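Local coordinates for protein probable alginate O-acetylase AlgJ (Pseudomonas putida, PDB 4O8V) that probably adds acetyl groups to mannuronate residues of alginate, working with AlgI and AlgF in an inner membrane complex, at residues F25-G30 against R76-H81; Q33-N38 against R277-K282; Q150-E155 against R189-V194. All coordinates share one frame; numbering follows the deposited sequence.

Contacts 1 and 2 are neighbours and both are partly buried. Contact 1 joins two loops, 25-30 and 76-81, that lead into helices 31-51 and 84-94. Contact 2 sets helix 31-51 against the loop 277-282. They touch where Thr-28 and Leu-80 meet Pro-280, with Leu-34 and Met-35 alongside. In each, one side chain donates to main-chain carbonyl oxygen, and apolar groups fill in round it; contact 1 adds a main-chain bond. Contact 3 lies on the opposite side of the chain's centre and is a surface contact, its nearest atoms about 20 Å from those of contact 2. There a strand pairs with a strand, so main-chain bonds dominate, joined by a salt bridge and a threonine pair.

Contact 1 of 3, residues F25-G30 against R76-H81; sequences FKPTAG and RPASLH
Pro-77 CG lies over one face of the Phe-25 ring, 3.9 Å from the ring centroid and 15° off its normal. This is a CH-pi contact. The peptide ahead of the proline meets the same ring obliquely, with Pro-77 N 3.4 Å from Phe-25 CD2. The His-81 ring has Phe-25 N over one face and Leu-80 CD2 over the opposite face, both displaced to the rim. Its edge is turned to the Lys-26 carbonyl. The residues join two loops of the SGNH hydrolase-like domain, one after strand 19-21 and one before helix 84-94.

Two hydrogen bonds link the loops. Ala-78 N donates to Phe-25 O at 2.9 Å. His-81 NE2 donates to Lys-26 O at 2.8 Å. The oxygen is near the imidazole plane, but the donor stands 44° out of the carbonyl plane. CD2 of the same ring lies 3.2 Å from Phe-25 O, which sits off the ring plane and makes no hydrogen bond to NE2. His-81 CG is set beside its own backbone N, chi1 -60°, with the ring it carries between Phe-25 N and Leu-80 CD2.

Apolar groups flank these bonds. Phe-25 also rests on Leu-72, and Leu-80 on Ala-31 and Pro-280. Leu-80 CD2 comes to 3.9 Å from Thr-28 N. Nearby, Pro-27 CD meets the methyl CB of Ala-78 at 4.1 Å.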
ATOM      1  N   PHE A  25      -6.619  -6.602 -13.229  1.00 31.10           N
ATOM      2  CA  PHE A  25      -6.860  -7.455 -14.398  1.00 30.26           C
ATOM      3  C   PHE A  25      -6.564  -6.770 -15.735  1.00 36.54           C
ATOM      4  O   PHE A  25      -6.013  -7.383 -16.654  1.00 39.97           O
ATOM      5  CB  PHE A  25      -8.322  -7.922 -14.439  1.00 33.77           C
ATOM      6  CG  PHE A  25      -8.669  -8.947 -13.408  1.00 33.37           C
ATOM      7  CD1 PHE A  25      -8.701  -8.610 -12.071  1.00 29.66           C
ATOM      8  CD2 PHE A  25      -9.007 -10.244 -13.784  1.00 32.00           C
ATOM      9  CE1 PHE A  25      -9.033  -9.566 -11.103  1.00 34.32           C
ATOM     10  CE2 PHE A  25      -9.347 -11.199 -12.827  1.00 32.13           C
ATOM     11  CZ  PHE A  25      -9.350 -10.859 -11.484  1.00 35.72           C
ATOM     12  N   LYS A  26      -6.986  -5.513 -15.857  1.00 37.71           N
ATOM     13  CA  LYS A  26      -7.084  -4.849 -17.164  1.00 43.36           C
ATOM     14  C   LYS A  26      -5.713  -4.561 -17.769  1.00 41.86           C
ATOM     15  O   LYS A  26      -4.773  -4.225 -17.053  1.00 39.37           O
ATOM     16  CB  LYS A  26      -7.872  -3.533 -17.041  1.00 46.42           C
ATOM     17  CG  LYS A  26      -7.146  -2.448 -16.224  1.00 52.63           C
ATOM     18  CD  LYS A  26      -7.944  -1.148 -16.106  1.00 59.75           C
ATOM     19  CE  LYS A  26      -9.313  -1.403 -15.490  1.00 63.88           C
ATOM     20  NZ  LYS A  26     -10.084  -0.167 -15.149  1.00 65.47           N
ATOM     21  N   PRO A  27      -5.593  -4.705 -19.094  1.00 46.05           N
ATOM     22  CA  PRO A  27      -4.390  -4.188 -19.755  1.00 49.24           C
ATOM     23  C   PRO A  27      -4.396  -2.670 -19.706  1.00 53.68           C
ATOM     24  O   PRO A  27      -5.460  -2.079 -19.530  1.00 54.87           O
ATOM     25  CB  PRO A  27      -4.527  -4.695 -21.189  1.00 50.93           C
ATOM     26  CG  PRO A  27      -5.998  -4.856 -21.388  1.00 51.32           C
ATOM     27  CD  PRO A  27      -6.544  -5.297 -20.054  1.00 47.89           C
ATOM     28  N   THR A  28      -3.233  -2.042 -19.830  1.00 55.03           N
ATOM     29  CA  THR A  28      -3.178  -0.593 -19.945  1.00 52.81           C
ATOM     30  C   THR A  28      -2.403  -0.279 -21.214  1.00 55.33           C
ATOM     31  O   THR A  28      -1.323  -0.827 -21.427  1.00 57.08           O
ATOM     32  CB  THR A  28      -2.523   0.058 -18.706  1.00 55.11           C
ATOM     33  OG1 THR A  28      -3.388  -0.106 -17.576  1.00 59.76           O
ATOM     34  CG2 THR A  28      -2.289   1.541 -18.920  1.00 53.90           C
ATOM     35  N   ALA A  29      -2.977   0.556 -22.077  1.00 53.60           N
ATOM     36  CA  ALA A  29      -2.268   1.031 -23.267  1.00 54.25           C
ATOM     37  C   ALA A  29      -1.030   1.829 -22.874  1.00 52.99           C
ATOM     38  O   ALA A  29      -1.111   2.772 -22.080  1.00 51.65           O
ATOM     39  CB  ALA A  29      -3.182   1.878 -24.139  1.00 55.74           C
ATOM     40  N   GLY A  30       0.115   1.458 -23.442  1.00 54.88           N
ATOM     41  CA  GLY A  30       1.364   2.137 -23.147  1.00 49.81           C
ATOM     42  C   GLY A  30       1.866   1.829 -21.750  1.00 49.45           C
ATOM     43  O   GLY A  30       2.607   2.620 -21.161  1.00 48.58           O
ATOM     44  N   ARG A  76      -9.485 -14.115 -15.996  1.00 41.90           N
ATOM     45  CA  ARG A  76      -8.127 -14.060 -15.430  1.00 42.34           C
ATOM     46  C   ARG A  76      -7.454 -12.734 -15.791  1.00 37.12           C
ATOM     47  O   ARG A  76      -7.780 -12.154 -16.831  1.00 43.53           O
ATOM     48  CB  ARG A  76      -7.294 -15.234 -15.954  1.00 47.85           C
ATOM     49  CG  ARG A  76      -7.870 -16.586 -15.582  1.00 54.83           C
ATOM     50  CD  ARG A  76      -7.992 -16.659 -14.075  1.00 57.94           C
ATOM     51  NE  ARG A  76      -8.955 -17.656 -13.631  1.00 63.49           N
ATOM     52  CZ  ARG A  76      -8.622 -18.801 -13.045  1.00 67.09           C
ATOM     53  NH1 ARG A  76      -7.344 -19.087 -12.848  1.00 66.85           N
ATOM     54  NH2 ARG A  76      -9.566 -19.656 -12.662  1.00 68.85           N
ATOM     55  N   PRO A  77      -6.507 -12.261 -14.957  1.00 37.83           N
ATOM     56  CA  PRO A  77      -5.809 -11.011 -15.293  1.00 37.47           C
ATOM     57  C   PRO A  77      -5.058 -11.120 -16.628  1.00 41.16           C
ATOM     58  O   PRO A  77      -4.657 -12.226 -17.019  1.00 44.77           O
ATOM     59  CB  PRO A  77      -4.841 -10.816 -14.116  1.00 35.19           C
ATOM     60  CG  PRO A  77      -5.488 -11.557 -12.966  1.00 32.98           C
ATOM     61  CD  PRO A  77      -6.134 -12.765 -13.623  1.00 33.33           C
ATOM     62  N   ALA A  78      -4.902 -10.000 -17.334  1.00 42.46           N
ATOM     63  CA  ALA A  78      -4.098  -9.972 -18.559  1.00 43.47           C
ATOM     64  C   ALA A  78      -2.626 -10.204 -18.252  1.00 40.35           C
ATOM     65  O   ALA A  78      -2.191 -10.097 -17.099  1.00 44.17           O
ATOM     66  CB  ALA A  78      -4.276  -8.643 -19.310  1.00 41.30           C
ATOM     67  N   SER A  79      -1.860 -10.493 -19.298  1.00 43.40           N
ATOM     68  CA  SER A  79      -0.476 -10.922 -19.151  1.00 45.22           C
ATOM     69  C   SER A  79       0.401  -9.884 -18.440  1.00 44.16           C
ATOM     70  O   SER A  79       1.359 -10.246 -17.755  1.00 45.53           O
ATOM     71  CB  SER A  79       0.102 -11.259 -20.523  1.00 52.53           C
ATOM     72  OG  SER A  79       0.104 -10.115 -21.360  1.00 57.95           O
ATOM     73  N   LEU A  80       0.060  -8.605 -18.593  1.00 43.03           N
ATOM     74  CA  LEU A  80       0.764  -7.517 -17.902  1.00 43.73           C
ATOM     75  C   LEU A  80       0.900  -7.800 -16.404  1.00 36.29           C
ATOM     76  O   LEU A  80       1.910  -7.491 -15.784  1.00 38.00           O
ATOM     77  CB  LEU A  80       0.028  -6.185 -18.130  1.00 44.98           C
ATOM     78  CG  LEU A  80       0.305  -4.983 -17.219  1.00 45.77           C
ATOM     79  CD1 LEU A  80       1.701  -4.432 -17.504  1.00 48.14           C
ATOM     80  CD2 LEU A  80      -0.765  -3.894 -17.383  1.00 40.45           C
ATOM     81  N   HIS A  81      -0.131  -8.412 -15.831  1.00 35.42           N
ATOM     82  CA  HIS A  81      -0.189  -8.659 -14.405  1.00 35.34           C
ATOM     83  C   HIS A  81       0.476  -9.962 -13.967  1.00 39.28           C
ATOM     84  O   HIS A  81       0.628 -10.191 -12.769  1.00 44.01           O
ATOM     85  CB  HIS A  81      -1.657  -8.649 -13.941  1.00 35.25           C
ATOM     86  CG  HIS A  81      -2.361  -7.354 -14.205  1.00 37.36           C
ATOM     87  ND1 HIS A  81      -2.208  -6.245 -13.394  1.00 31.41           N
ATOM     88  CD2 HIS A  81      -3.200  -6.983 -15.203  1.00 38.57           C
ATOM     89  CE1 HIS A  81      -2.941  -5.255 -13.879  1.00 35.12           C
ATOM     90  NE2 HIS A  81      -3.550  -5.676 -14.973  1.00 39.17           N
TER

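Contact 2 of 3, residues Q33-N38 against R277-K282; sequences QLMQEN and RYLPMK
Asn-38 ND2 makes both hydrogen bonds of this contact. It ties helix 31-51 to a type I beta turn, Tyr-278 to Met-281, in the loop after strand 269-275 of the parallel sheet. One N-H goes to Leu-279 O at 2.7 Å and the other to Met-281 O at 3.0 Å. Both oxygens lie in the amide plane. The donor stands 42° out of the Leu-279 carbonyl plane. The amide is probably held against rotation, since OD1 is also bonded to Asn-283 ND2.

The apolar contacts lie on the same side of the helix. Met-35, a selenomethionine, runs alongside Pro-280, with CG 3.6 Å from Pro-280 CB. It crosses Leu-279 at about a right angle. Leu-84 of helix 84-94 touches both Met-35 and Pro-280, and Phe-88 touches Leu-279.

The turn lies near the probable active site: the Tyr-278 side chain is about 6 Å from that of Ser-218, the probable nucleophile.

At the solvent side, Leu-34 CD2 meets the aliphatic part of Lys-282, with CD at 3.8 Å. Pro-280 O is buried without a polar partner in the model; Leu-34 CD1 lies 3.4 Å from it.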
ATOM      1  N   GLN A  33       5.771   2.107 -20.971  1.00 47.98           N
ATOM      2  CA  GLN A  33       6.310   3.457 -20.807  1.00 48.92           C
ATOM      3  C   GLN A  33       5.798   4.095 -19.512  1.00 44.57           C
ATOM      4  O   GLN A  33       6.522   4.850 -18.852  1.00 46.71           O
ATOM      5  CB  GLN A  33       5.957   4.337 -22.011  1.00 54.34           C
ATOM      6  CG  GLN A  33       6.256   3.700 -23.372  1.00 64.70           C
ATOM      7  CD  GLN A  33       5.054   2.970 -23.975  1.00 70.33           C
ATOM      8  OE1 GLN A  33       4.808   1.792 -23.685  1.00 69.88           O
ATOM      9  NE2 GLN A  33       4.302   3.671 -24.823  1.00 72.11           N
ATOM     10  N   LEU A  34       4.555   3.786 -19.147  1.00 40.01           N
ATOM     11  CA  LEU A  34       3.992   4.281 -17.895  1.00 38.50           C
ATOM     12  C   LEU A  34       4.760   3.721 -16.695  1.00 36.36           C
ATOM     13  O   LEU A  34       5.066   4.456 -15.748  1.00 36.48           O
ATOM     14  CB  LEU A  34       2.502   3.942 -17.786  1.00 39.55           C
ATOM     15  CG  LEU A  34       1.511   4.797 -18.593  1.00 44.37           C
ATOM     16  CD1 LEU A  34       0.082   4.322 -18.370  1.00 44.92           C
ATOM     17  CD2 LEU A  34       1.648   6.272 -18.241  1.00 44.96           C
HETATM   18  N   MSE A  35       5.078   2.430 -16.725  1.00 35.20           N
HETATM   19  CA  MSE A  35       5.906   1.835 -15.667  1.00 32.18           C
HETATM   20  C   MSE A  35       7.296   2.482 -15.564  1.00 34.10           C
HETATM   21  O   MSE A  35       7.771   2.773 -14.452  1.00 32.44           O
HETATM   22  CB  MSE A  35       6.050   0.338 -15.889  1.00 32.32           C
HETATM   23  CG  MSE A  35       4.797  -0.432 -15.511  1.00 33.62           C
HETATM   24 SE   MSE A  35       4.988  -2.318 -16.016  1.00 50.70          SE
HETATM   25  CE  MSE A  35       6.831  -2.586 -15.361  1.00 46.97           C
ATOM     26  N   GLN A  36       7.937   2.684 -16.716  0.56 35.31           N
ATOM     27  CA  GLN A  36       9.228   3.368 -16.784  0.56 36.37           C
ATOM     28  C   GLN A  36       9.121   4.728 -16.102  0.56 34.18           C
ATOM     29  O   GLN A  36       9.954   5.106 -15.271  0.56 29.94           O
ATOM     30  CB  GLN A  36       9.679   3.533 -18.246  0.56 40.33           C
ATOM     31  CG  GLN A  36      10.891   4.444 -18.455  0.56 43.92           C
ATOM     32  CD  GLN A  36      11.296   4.575 -19.921  0.56 47.98           C
ATOM     33  OE1 GLN A  36      10.471   4.444 -20.828  0.56 50.37           O
ATOM     34  NE2 GLN A  36      12.575   4.830 -20.153  0.56 48.55           N
ATOM     35  N   GLU A  37       8.059   5.445 -16.445  1.00 33.98           N
ATOM     36  CA  GLU A  37       7.894   6.828 -16.015  1.00 35.74           C
ATOM     37  C   GLU A  37       7.690   6.851 -14.493  1.00 33.64           C
ATOM     38  O   GLU A  37       8.377   7.589 -13.763  1.00 27.85           O
ATOM     39  CB  GLU A  37       6.723   7.460 -16.781  1.00 42.72           C
ATOM     40  CG  GLU A  37       6.776   8.964 -16.948  1.00 52.20           C
ATOM     41  CD  GLU A  37       8.043   9.497 -17.636  1.00 56.18           C
ATOM     42  OE1 GLU A  37       8.661   8.789 -18.468  1.00 61.64           O
ATOM     43  OE2 GLU A  37       8.414  10.651 -17.340  1.00 53.42           O
ATOM     44  N   ASN A  38       6.780   6.007 -14.008  1.00 29.56           N
ATOM     45  CA  ASN A  38       6.551   5.889 -12.570  1.00 28.03           C
ATOM     46  C   ASN A  38       7.804   5.446 -11.800  1.00 27.11           C
ATOM     47  O   ASN A  38       8.054   5.941 -10.701  1.00 24.23           O
ATOM     48  CB  ASN A  38       5.396   4.930 -12.274  1.00 25.40           C
ATOM     49  CG  ASN A  38       4.050   5.558 -12.549  1.00 35.69           C
ATOM     50  OD1 ASN A  38       3.893   6.783 -12.466  1.00 35.72           O
ATOM     51  ND2 ASN A  38       3.069   4.728 -12.903  1.00 31.35           N
ATOM     52  N   ARG A 277      -0.628  -2.778  -8.510  1.00 28.35           N
ATOM     53  CA  ARG A 277      -1.445  -2.474  -9.677  1.00 29.36           C
ATOM     54  C   ARG A 277      -1.316  -1.027 -10.155  1.00 25.71           C
ATOM     55  O   ARG A 277      -1.705  -0.718 -11.272  1.00 29.02           O
ATOM     56  CB  ARG A 277      -2.925  -2.774  -9.396  1.00 34.01           C
ATOM     57  CG  ARG A 277      -3.632  -1.739  -8.493  1.00 35.53           C
ATOM     58  CD  ARG A 277      -5.052  -2.240  -8.178  1.00 36.90           C
ATOM     59  NE  ARG A 277      -5.935  -1.265  -7.534  1.00 38.54           N
ATOM     60  CZ  ARG A 277      -6.184  -1.253  -6.225  1.00 41.67           C
ATOM     61  NH1 ARG A 277      -5.579  -2.129  -5.433  1.00 38.83           N
ATOM     62  NH2 ARG A 277      -7.020  -0.360  -5.706  1.00 43.09           N
ATOM     63  N   TYR A 278      -0.785  -0.150  -9.307  1.00 24.95           N
ATOM     64  CA  TYR A 278      -0.631   1.262  -9.672  1.00 28.96           C
ATOM     65  C   TYR A 278       0.595   1.537 -10.534  1.00 27.43           C
ATOM     66  O   TYR A 278       0.705   2.615 -11.110  1.00 26.12           O
ATOM     67  CB  TYR A 278      -0.552   2.150  -8.420  1.00 30.18           C
ATOM     68  CG  TYR A 278      -1.869   2.301  -7.690  1.00 28.38           C
ATOM     69  CD1 TYR A 278      -2.872   3.141  -8.182  1.00 32.48           C
ATOM     70  CD2 TYR A 278      -2.114   1.592  -6.521  1.00 32.19           C
ATOM     71  CE1 TYR A 278      -4.085   3.269  -7.517  1.00 34.58           C
ATOM     72  CE2 TYR A 278      -3.316   1.711  -5.855  1.00 30.06           C
ATOM     73  CZ  TYR A 278      -4.297   2.551  -6.349  1.00 34.40           C
ATOM     74  OH  TYR A 278      -5.494   2.659  -5.665  1.00 37.39           O
ATOM     75  N   LEU A 279       1.533   0.595 -10.609  1.00 30.32           N
ATOM     76  CA  LEU A 279       2.780   0.868 -11.336  1.00 27.61           C
ATOM     77  C   LEU A 279       2.539   1.136 -12.838  1.00 29.47           C
ATOM     78  O   LEU A 279       3.129   2.058 -13.402  1.00 29.02           O
ATOM     79  CB  LEU A 279       3.780  -0.283 -11.159  1.00 31.17           C
ATOM     80  CG  LEU A 279       5.176  -0.010 -11.750  1.00 30.75           C
ATOM     81  CD1 LEU A 279       5.846   1.164 -11.066  1.00 33.89           C
ATOM     82  CD2 LEU A 279       6.047  -1.246 -11.654  1.00 36.28           C
ATOM     83  N   PRO A 280       1.658   0.355 -13.491  1.00 29.93           N
ATOM     84  CA  PRO A 280       1.462   0.719 -14.901  1.00 31.95           C
ATOM     85  C   PRO A 280       0.271   1.647 -15.132  1.00 35.87           C
ATOM     86  O   PRO A 280      -0.277   1.652 -16.233  1.00 44.54           O
ATOM     87  CB  PRO A 280       1.240  -0.630 -15.570  1.00 32.93           C
ATOM     88  CG  PRO A 280       0.560  -1.458 -14.510  1.00 32.44           C
ATOM     89  CD  PRO A 280       1.097  -0.978 -13.183  1.00 31.01           C
HETATM   90  N   MSE A 281      -0.100   2.427 -14.120  1.00 30.39           N
HETATM   91  CA  MSE A 281      -1.213   3.373 -14.237  1.00 29.94           C
HETATM   92  C   MSE A 281      -0.749   4.825 -14.317  1.00 32.94           C
HETATM   93  O   MSE A 281       0.238   5.213 -13.699  1.00 31.47           O
HETATM   94  CB  MSE A 281      -2.189   3.192 -13.066  1.00 33.29           C
HETATM   95  CG  MSE A 281      -2.898   1.850 -13.114  1.00 37.62           C
HETATM   96 SE   MSE A 281      -4.115   1.511 -11.582  1.00 42.96          SE
HETATM   97  CE  MSE A 281      -5.425   2.900 -12.051  1.00 47.69           C
ATOM     98  N   LYS A 282      -1.487   5.635 -15.070  1.00 30.26           N
ATOM     99  CA  LYS A 282      -1.109   7.037 -15.255  1.00 30.10           C
ATOM    100  C   LYS A 282      -1.403   7.860 -14.015  1.00 33.21           C
ATOM    101  O   LYS A 282      -2.406   7.671 -13.345  1.00 33.90           O
ATOM    102  CB  LYS A 282      -1.823   7.632 -16.468  1.00 37.28           C
ATOM    103  CG  LYS A 282      -1.380   9.046 -16.816  1.00 42.75           C
ATOM    104  CD  LYS A 282      -0.902   9.127 -18.269  1.00 55.65           C
ATOM    105  CE  LYS A 282      -0.709  10.564 -18.737  1.00 61.65           C
ATOM    106  NZ  LYS A 282      -2.006  11.257 -18.978  1.00 65.91           N
TER

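Contact 3 of 3, residues Q150-E155 against R189-V194; sequences QAFITE and RTTRPV
Arg-192 reaches past Ile-153 to Glu-155 on the facing strand. From CB its CG lies between the backbone N and the carbonyl carbon, chi1 61°, and passes 3.7 Å from Ile-153 O. The chain then runs extended to NE, which makes a weak hydrogen bond to Glu-155 OE2. At the tip NH2 completes the salt bridge, 3.0 Å from the same OE2. That oxygen is met on its anti side, and the carboxylate and guanidinium planes stand 82° apart. The guanidinium lies with one face against Ile-153, whose CG2 is 3.9 Å from NH2. Ile-153 CD1 also packs on Val-194 CG2.

The two strands, 152-162 and 184-193, form a two-stranded antiparallel sheet. Ile-153 and Arg-192 are a hydrogen-bonded pair with bonds in both directions, and so are Glu-155 and Thr-190. The bond from Ile-153 N to Arg-192 O is 2.8 Å. A water bridges Glu-155 O and Thr-190 OG1.

Thr-154 and Thr-191 form the non-hydrogen-bonded pair between them and point to the other face. Thr-191 OG1 donates to Thr-154 OG1 at 2.6 Å. Asn-226 ND2 is bonded to the first hydroxyl and Gln-233 OE1 to the second. A valine in place of Thr-154 would probably leave the Thr-191 hydroxyl without its acceptor and Gln-233 OE1 without this partner. Thr-154 CG2 lies over one face of the Arg-189 guanidinium, toward its rim, 3.8 Å from CZ. Arg-189 itself is salt-bridged to Glu-129. At the start of strand 152-162, the Phe-152 side chain crosses Pro-193, with CE2 3.8 Å from Pro-193 CB.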
ATOM      1  N   GLN A 150       9.613   3.110  21.743  1.00 39.46           N
ATOM      2  CA  GLN A 150       8.381   3.449  22.432  1.00 41.57           C
ATOM      3  C   GLN A 150       7.422   2.281  22.286  1.00 36.12           C
ATOM      4  O   GLN A 150       7.272   1.736  21.198  1.00 34.96           O
ATOM      5  CB  GLN A 150       7.749   4.726  21.877  1.00 45.65           C
ATOM      6  CG  GLN A 150       6.537   5.173  22.688  1.00 55.29           C
ATOM      7  CD  GLN A 150       5.974   6.504  22.244  1.00 63.31           C
ATOM      8  OE1 GLN A 150       6.186   6.930  21.110  1.00 63.02           O
ATOM      9  NE2 GLN A 150       5.255   7.175  23.144  1.00 69.43           N
ATOM     10  N   ALA A 151       6.777   1.891  23.374  1.00 38.09           N
ATOM     11  CA  ALA A 151       5.903   0.717  23.321  1.00 38.02           C
ATOM     12  C   ALA A 151       4.463   1.092  22.986  1.00 38.37           C
ATOM     13  O   ALA A 151       3.953   2.131  23.414  1.00 36.66           O
ATOM     14  CB  ALA A 151       5.959  -0.031  24.630  1.00 44.37           C
ATOM     15  N   PHE A 152       3.804   0.234  22.218  1.00 31.76           N
ATOM     16  CA  PHE A 152       2.406   0.457  21.881  1.00 33.92           C
ATOM     17  C   PHE A 152       1.651  -0.826  22.170  1.00 35.09           C
ATOM     18  O   PHE A 152       2.227  -1.904  22.107  1.00 37.02           O
ATOM     19  CB  PHE A 152       2.238   0.865  20.409  1.00 30.41           C
ATOM     20  CG  PHE A 152       2.760   2.239  20.097  1.00 32.59           C
ATOM     21  CD1 PHE A 152       4.120   2.455  19.910  1.00 33.76           C
ATOM     22  CD2 PHE A 152       1.893   3.320  19.996  1.00 31.81           C
ATOM     23  CE1 PHE A 152       4.603   3.713  19.636  1.00 34.85           C
ATOM     24  CE2 PHE A 152       2.368   4.580  19.715  1.00 36.27           C
ATOM     25  CZ  PHE A 152       3.728   4.776  19.534  1.00 36.56           C
ATOM     26  N   ILE A 153       0.366  -0.700  22.477  1.00 34.42           N
ATOM     27  CA  ILE A 153      -0.498  -1.857  22.665  1.00 29.77           C
ATOM     28  C   ILE A 153      -1.673  -1.779  21.690  1.00 31.95           C
ATOM     29  O   ILE A 153      -2.319  -0.735  21.556  1.00 33.16           O
ATOM     30  CB  ILE A 153      -1.022  -1.944  24.118  1.00 35.49           C
ATOM     31  CG1 ILE A 153       0.122  -2.330  25.064  1.00 40.13           C
ATOM     32  CG2 ILE A 153      -2.160  -2.948  24.209  1.00 38.27           C
ATOM     33  CD1 ILE A 153      -0.198  -2.230  26.567  1.00 45.02           C
ATOM     34  N   THR A 154      -1.930  -2.878  20.989  1.00 31.28           N
ATOM     35  CA  THR A 154      -3.072  -2.972  20.073  1.00 30.62           C
ATOM     36  C   THR A 154      -4.153  -3.806  20.722  1.00 34.75           C
ATOM     37  O   THR A 154      -3.871  -4.886  21.221  1.00 37.46           O
ATOM     38  CB  THR A 154      -2.660  -3.590  18.719  1.00 30.93           C
ATOM     39  OG1 THR A 154      -1.750  -2.699  18.058  1.00 33.57           O
ATOM     40  CG2 THR A 154      -3.888  -3.836  17.820  1.00 30.24           C
ATOM     41  N   GLU A 155      -5.374  -3.280  20.778  1.00 30.63           N
ATOM     42  CA  GLU A 155      -6.483  -4.026  21.369  1.00 35.74           C
ATOM     43  C   GLU A 155      -7.510  -4.374  20.298  1.00 32.23           C
ATOM     44  O   GLU A 155      -7.849  -3.549  19.443  1.00 35.94           O
ATOM     45  CB  GLU A 155      -7.152  -3.229  22.490  1.00 44.20           C
ATOM     46  CG  GLU A 155      -6.274  -3.003  23.722  1.00 57.51           C
ATOM     47  CD  GLU A 155      -7.005  -2.264  24.836  1.00 69.72           C
ATOM     48  OE1 GLU A 155      -8.191  -1.912  24.636  1.00 74.89           O
ATOM     49  OE2 GLU A 155      -6.397  -2.035  25.908  1.00 72.70           O
ATOM     50  N   ARG A 189      -9.747  -2.825  15.396  0.51 33.13           N
ATOM     51  CA  ARG A 189      -8.488  -2.918  16.139  0.51 34.63           C
ATOM     52  C   ARG A 189      -7.836  -1.558  16.252  0.51 37.29           C
ATOM     53  O   ARG A 189      -7.627  -0.874  15.243  0.51 38.22           O
ATOM     54  CB  ARG A 189      -7.538  -3.926  15.486  0.51 34.61           C
ATOM     55  CG  ARG A 189      -7.698  -5.340  16.055  0.51 36.45           C
ATOM     56  CD  ARG A 189      -7.198  -6.418  15.100  0.51 37.08           C
ATOM     57  NE  ARG A 189      -5.853  -6.139  14.609  0.51 37.93           N
ATOM     58  CZ  ARG A 189      -4.730  -6.514  15.211  0.51 37.39           C
ATOM     59  NH1 ARG A 189      -4.761  -7.195  16.355  0.51 38.42           N
ATOM     60  NH2 ARG A 189      -3.564  -6.201  14.660  0.51 33.99           N
ATOM     61  N   THR A 190      -7.538  -1.176  17.490  1.00 35.62           N
ATOM     62  CA  THR A 190      -6.999   0.135  17.815  1.00 42.59           C
ATOM     63  C   THR A 190      -5.679   0.027  18.584  1.00 38.19           C
ATOM     64  O   THR A 190      -5.499  -0.860  19.418  1.00 39.14           O
ATOM     65  CB  THR A 190      -8.011   0.953  18.632  1.00 46.37           C
ATOM     66  OG1 THR A 190      -8.411   0.203  19.776  1.00 49.68           O
ATOM     67  CG2 THR A 190      -9.260   1.241  17.803  1.00 51.01           C
ATOM     68  N   THR A 191      -4.764   0.955  18.312  1.00 33.16           N
ATOM     69  CA  THR A 191      -3.435   0.930  18.903  1.00 30.36           C
ATOM     70  C   THR A 191      -3.198   2.201  19.709  1.00 35.46           C
ATOM     71  O   THR A 191      -3.534   3.292  19.260  1.00 34.89           O
ATOM     72  CB  THR A 191      -2.355   0.795  17.817  1.00 29.46           C
ATOM     73  OG1 THR A 191      -2.581  -0.414  17.069  1.00 31.39           O
ATOM     74  CG2 THR A 191      -0.947   0.780  18.441  1.00 29.03           C
ATOM     75  N   ARG A 192      -2.633   2.052  20.901  1.00 33.48           N
ATOM     76  CA  ARG A 192      -2.359   3.193  21.758  1.00 37.91           C
ATOM     77  C   ARG A 192      -0.958   3.081  22.348  1.00 42.92           C
ATOM     78  O   ARG A 192      -0.472   1.976  22.589  1.00 41.65           O
ATOM     79  CB  ARG A 192      -3.397   3.266  22.879  1.00 47.29           C
ATOM     80  CG  ARG A 192      -3.383   2.024  23.759  1.00 56.53           C
ATOM     81  CD  ARG A 192      -4.531   1.972  24.750  1.00 63.19           C
ATOM     82  NE  ARG A 192      -4.561   0.685  25.443  1.00 64.76           N
ATOM     83  CZ  ARG A 192      -3.781   0.372  26.474  1.00 65.51           C
ATOM     84  NH1 ARG A 192      -2.903   1.255  26.945  1.00 61.58           N
ATOM     85  NH2 ARG A 192      -3.879  -0.825  27.040  1.00 68.80           N
ATOM     86  N   PRO A 193      -0.299   4.226  22.575  1.00 43.17           N
ATOM     87  CA  PRO A 193       0.956   4.220  23.338  1.00 45.98           C
ATOM     88  C   PRO A 193       0.711   3.805  24.777  1.00 49.53           C
ATOM     89  O   PRO A 193      -0.362   4.072  25.309  1.00 55.10           O
ATOM     90  CB  PRO A 193       1.429   5.679  23.264  1.00 47.22           C
ATOM     91  CG  PRO A 193       0.182   6.467  22.998  1.00 46.21           C
ATOM     92  CD  PRO A 193      -0.688   5.579  22.143  1.00 41.97           C
ATOM     93  N   VAL A 194       1.686   3.152  25.397  1.00 52.77           N
ATOM     94  CA  VAL A 194       1.584   2.795  26.803  1.00 60.91           C
ATOM     95  C   VAL A 194       1.704   4.043  27.688  1.00 64.51           C
ATOM     96  O   VAL A 194       1.051   4.142  28.733  1.00 68.10           O
ATOM     97  CB  VAL A 194       2.660   1.760  27.185  1.00 66.05           C
ATOM     98  CG1 VAL A 194       2.594   1.435  28.672  1.00 73.02           C
ATOM     99  CG2 VAL A 194       2.488   0.495  26.344  1.00 63.27           C
TER
HETATM  100  O   HOH W   1     -10.233  -1.711  19.402  1.00 43.34           O